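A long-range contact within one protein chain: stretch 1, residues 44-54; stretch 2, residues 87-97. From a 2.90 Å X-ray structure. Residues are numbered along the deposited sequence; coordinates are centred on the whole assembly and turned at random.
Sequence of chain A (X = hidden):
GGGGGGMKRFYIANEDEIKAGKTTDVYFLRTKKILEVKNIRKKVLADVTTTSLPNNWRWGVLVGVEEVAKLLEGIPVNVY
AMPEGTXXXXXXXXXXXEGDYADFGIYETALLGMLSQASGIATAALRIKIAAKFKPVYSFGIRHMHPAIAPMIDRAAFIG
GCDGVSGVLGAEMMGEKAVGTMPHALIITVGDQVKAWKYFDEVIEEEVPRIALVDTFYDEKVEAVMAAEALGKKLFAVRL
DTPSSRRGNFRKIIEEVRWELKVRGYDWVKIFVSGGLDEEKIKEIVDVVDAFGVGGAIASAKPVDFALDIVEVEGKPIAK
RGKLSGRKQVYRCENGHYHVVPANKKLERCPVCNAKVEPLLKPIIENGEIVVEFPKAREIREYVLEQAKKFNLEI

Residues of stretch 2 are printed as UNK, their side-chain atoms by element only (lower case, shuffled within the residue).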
# COMPACT_ATOMS: atom_id res chain seq x y z
N VAL A 44 -32.82 -0.78 -38.67
CA VAL A 44 -31.61 -1.02 -37.91
C VAL A 44 -31.91 -1.91 -36.72
O VAL A 44 -33.04 -1.96 -36.22
CB VAL A 44 -31.00 0.29 -37.37
CG1 VAL A 44 -30.49 1.15 -38.51
CG2 VAL A 44 -32.04 1.04 -36.54
N LEU A 45 -30.88 -2.62 -36.26
CA LEU A 45 -31.00 -3.48 -35.10
C LEU A 45 -30.06 -2.91 -34.05
O LEU A 45 -28.85 -2.81 -34.27
CB LEU A 45 -30.59 -4.92 -35.43
CG LEU A 45 -30.68 -5.93 -34.28
CD1 LEU A 45 -32.07 -5.93 -33.69
CD2 LEU A 45 -30.31 -7.32 -34.79
N ALA A 46 -30.63 -2.51 -32.92
CA ALA A 46 -29.83 -1.95 -31.84
C ALA A 46 -29.69 -2.98 -30.71
O ALA A 46 -30.59 -3.78 -30.45
CB ALA A 46 -30.47 -0.65 -31.33
N ASP A 47 -28.53 -2.94 -30.06
CA ASP A 47 -28.19 -3.83 -28.97
C ASP A 47 -28.10 -3.06 -27.66
O ASP A 47 -27.76 -1.87 -27.64
CB ASP A 47 -26.82 -4.45 -29.24
CG ASP A 47 -26.88 -5.94 -29.52
OD1 ASP A 47 -28.00 -6.45 -29.75
OD2 ASP A 47 -25.80 -6.60 -29.53
N VAL A 48 -28.39 -3.75 -26.56
CA VAL A 48 -28.27 -3.14 -25.24
C VAL A 48 -27.32 -4.02 -24.44
O VAL A 48 -27.58 -5.20 -24.21
CB VAL A 48 -29.62 -3.05 -24.53
CG1 VAL A 48 -29.41 -2.60 -23.12
CG2 VAL A 48 -30.50 -2.06 -25.24
N THR A 49 -26.19 -3.44 -24.04
CA THR A 49 -25.17 -4.17 -23.26
C THR A 49 -24.43 -3.23 -22.30
O THR A 49 -24.79 -2.08 -22.12
CB THR A 49 -24.08 -4.77 -24.17
OG1 THR A 49 -23.38 -3.69 -24.80
CG2 THR A 49 -24.69 -5.64 -25.27
N THR A 50 -23.39 -3.76 -21.67
CA THR A 50 -22.54 -2.98 -20.78
C THR A 50 -21.19 -3.57 -21.03
O THR A 50 -21.07 -4.76 -21.33
CB THR A 50 -22.79 -3.17 -19.26
OG1 THR A 50 -22.61 -4.54 -18.90
CG2 THR A 50 -24.16 -2.75 -18.89
N THR A 51 -20.16 -2.74 -20.90
CA THR A 51 -18.80 -3.20 -21.11
C THR A 51 -18.22 -3.53 -19.75
O THR A 51 -17.11 -4.04 -19.64
CB THR A 51 -17.94 -2.11 -21.77
OG1 THR A 51 -18.04 -0.91 -21.01
CG2 THR A 51 -18.41 -1.85 -23.20
N SER A 52 -19.01 -3.25 -18.72
CA SER A 52 -18.59 -3.52 -17.36
C SER A 52 -19.78 -3.49 -16.42
O SER A 52 -20.83 -2.96 -16.76
CB SER A 52 -17.62 -2.44 -16.90
OG SER A 52 -18.33 -1.22 -16.77
N LEU A 53 -19.60 -4.04 -15.24
CA LEU A 53 -20.63 -4.04 -14.22
C LEU A 53 -20.01 -3.25 -13.07
O LEU A 53 -18.80 -3.13 -12.98
CB LEU A 53 -20.94 -5.47 -13.76
CG LEU A 53 -21.63 -6.33 -14.83
CD1 LEU A 53 -21.46 -7.80 -14.51
CD2 LEU A 53 -23.10 -5.93 -14.92
N PRO A 54 -20.83 -2.70 -12.19
CA PRO A 54 -20.28 -1.93 -11.07
C PRO A 54 -19.20 -2.67 -10.33
O PRO A 54 -19.24 -3.89 -10.24
CB PRO A 54 -21.50 -1.68 -10.20
CG PRO A 54 -22.59 -1.57 -11.21
CD PRO A 54 -22.30 -2.72 -12.14
N UNK A 87 -29.43 -13.89 -15.17
CA UNK A 87 -28.10 -13.49 -14.76
C UNK A 87 -27.43 -13.19 -16.08
O UNK A 87 -27.57 -13.96 -17.03
c UNK A 87 -25.92 -14.29 -13.81
c UNK A 87 -27.37 -14.66 -14.09
c UNK A 87 -28.14 -15.07 -12.82
c UNK A 87 -28.35 -13.96 -11.81
N UNK A 88 -26.73 -12.07 -16.17
CA UNK A 88 -26.05 -11.72 -17.42
C UNK A 88 -24.61 -11.24 -17.21
O UNK A 88 -24.12 -11.14 -16.09
c UNK A 88 -27.31 -8.92 -16.41
c UNK A 88 -26.65 -9.27 -17.57
c UNK A 88 -27.11 -7.69 -15.84
c UNK A 88 -26.82 -10.63 -18.17
c UNK A 88 -25.58 -7.12 -17.59
c UNK A 88 -26.24 -6.79 -16.44
c UNK A 88 -25.78 -8.36 -18.15
N UNK A 89 -23.96 -10.93 -18.32
CA UNK A 89 -22.57 -10.49 -18.27
C UNK A 89 -22.29 -9.37 -19.26
O UNK A 89 -23.14 -8.99 -20.07
c UNK A 89 -21.99 -12.91 -17.82
n UNK A 89 -22.62 -14.89 -17.11
c UNK A 89 -22.19 -14.22 -16.06
n UNK A 89 -21.81 -13.02 -16.46
c UNK A 89 -22.50 -14.09 -18.22
c UNK A 89 -21.65 -11.67 -18.58
N UNK A 90 -21.08 -8.82 -19.19
CA UNK A 90 -20.73 -7.74 -20.12
C UNK A 90 -20.67 -8.27 -21.54
O UNK A 90 -20.43 -9.45 -21.76
c UNK A 90 -19.37 -7.29 -19.61
c UNK A 90 -19.46 -7.55 -18.13
c UNK A 90 -20.10 -8.91 -18.09
N UNK A 91 -20.92 -7.40 -22.51
CA UNK A 91 -20.88 -7.76 -23.93
C UNK A 91 -21.99 -8.66 -24.41
O UNK A 91 -22.10 -8.94 -25.60
c UNK A 91 -16.53 -5.29 -23.67
o UNK A 91 -15.64 -4.25 -23.47
c UNK A 91 -16.95 -6.07 -22.60
c UNK A 91 -17.03 -5.53 -24.95
c UNK A 91 -18.41 -7.33 -24.09
c UNK A 91 -17.97 -6.54 -25.15
c UNK A 91 -17.89 -7.08 -22.82
c UNK A 91 -19.51 -8.34 -24.30
N UNK A 92 -22.84 -9.10 -23.49
CA UNK A 92 -23.97 -9.93 -23.85
C UNK A 92 -25.23 -9.06 -23.94
O UNK A 92 -25.64 -8.44 -22.95
o UNK A 92 -22.50 -13.76 -21.15
c UNK A 92 -23.05 -11.90 -22.53
c UNK A 92 -24.21 -11.00 -22.79
o UNK A 92 -24.31 -12.57 -20.64
c UNK A 92 -23.30 -12.81 -21.36
N UNK A 93 -25.84 -8.98 -25.13
CA UNK A 93 -27.05 -8.18 -25.30
C UNK A 93 -28.16 -8.71 -24.41
O UNK A 93 -28.50 -9.89 -24.44
c UNK A 93 -25.46 -9.63 -26.40
c UNK A 93 -27.37 -8.34 -26.78
c UNK A 93 -26.78 -9.68 -27.11
N UNK A 94 -28.73 -7.84 -23.59
CA UNK A 94 -29.79 -8.26 -22.71
C UNK A 94 -31.14 -7.91 -23.33
O UNK A 94 -32.19 -8.37 -22.86
c UNK A 94 -29.72 -6.07 -21.52
c UNK A 94 -29.66 -7.58 -21.35
c UNK A 94 -28.36 -8.01 -20.68
N UNK A 95 -31.10 -7.10 -24.39
CA UNK A 95 -32.32 -6.68 -25.09
C UNK A 95 -31.96 -6.03 -26.43
O UNK A 95 -31.02 -5.24 -26.52
c UNK A 95 -34.33 -5.01 -24.85
c UNK A 95 -35.23 -4.46 -23.75
c UNK A 95 -33.87 -3.90 -25.79
c UNK A 95 -33.11 -5.69 -24.22
N UNK A 96 -32.71 -6.38 -27.48
CA UNK A 96 -32.47 -5.83 -28.81
C UNK A 96 -33.72 -5.12 -29.33
O UNK A 96 -34.82 -5.33 -28.82
c UNK A 96 -32.08 -6.95 -29.77
c UNK A 96 -30.52 -8.88 -30.25
n UNK A 96 -29.31 -8.84 -30.81
o UNK A 96 -31.33 -9.79 -30.47
c UNK A 96 -30.87 -7.73 -29.32
N UNK A 97 -33.54 -4.26 -30.32
CA UNK A 97 -34.67 -3.56 -30.90
C UNK A 97 -34.46 -3.43 -32.39
O UNK A 97 -33.37 -3.09 -32.86
c UNK A 97 -36.04 -1.49 -31.01
c UNK A 97 -35.34 -0.87 -28.21
c UNK A 97 -34.84 -2.16 -30.34
c UNK A 97 -35.09 -2.22 -28.83

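Position 87 carries four carbons, forked at the first with one arm two carbons long, and none of them reaches stretch 1; the beta-branched pattern is Ile-87. Position 88 has one carbon followed by a ring of six carbons with no heteroatom, so it is Phe-88. Its CZ lies 3.6 Å from Leu-53 CD2, and Thr-50 OG1 sits at the ring edge, 4.1 Å from Phe-88 CE2.

At 89 a single carbon leads to a five-membered ring of three carbons and two nitrogens, an imidazole: His-89. It points away from stretch 1. Position 90 closes three carbons onto its own backbone nitrogen, which makes it Pro-90; its CD packs 4.0 Å from Leu-53 CD1.

Position 91 shows one carbon and a six-carbon ring bearing one oxygen, hence Tyr-91. Its CA-to-CB bond points away, yet the ring end returns to place OH 3.6 Å from Thr-51 CB. Its phi of 70° belongs to the type II turn running from 89 to 92. Three carbons, the third carrying two oxygens, mark 92 as Glu-92, also directed away; its OE1 accepts a weak bond from His-89 N (2.9 Å) within the turn.

Position 93 is another three-carbon ring on the backbone nitrogen, Pro-93. Its CB lies 3.6 Å from Asp-47 OD1, and its CA contacts Val-48 O at 3.2 Å. At 94 three carbons, one carrying the other two, mark a valine: Val-94, whose CG2 meets Val-48 CG1 at 3.8 Å.

At 95 four carbons fork at the second: Leu-95, with CD2 3.9 Å from Val-48 CG2. At 96 a chain of three carbons ends in one oxygen and one nitrogen, an amide: Gln-96. Its NE2 donates to Asp-47 OD1 at 2.9 Å, a directional bond between buried side chains. Position 97 has four carbons forked at the first, one arm two carbons long: Ile-97, on the same sheet face as Ala-46.

The contact rests on an antiparallel backbone frame. Ala-46 N to Ile-97 O (2.8 Å) and Ile-97 N to Ala-46 O (3.0 Å) set the register, putting Asp-47 beside Gln-96 on the other face. Beyond this pair, Val-94 N still reaches Val-48 O at 2.9 Å, while Val-48 N to Leu-95 O (3.0 Å) is weak. Further along, Tyr-91 N donates to Thr-50 O at 2.9 Å, tying the turn to stretch 1. The rule is a paired backbone, one matched polar pair and apolar packing around Val-48 and Leu-53.

Stretch 2, residues 87-97: IFHPYEPVLQI
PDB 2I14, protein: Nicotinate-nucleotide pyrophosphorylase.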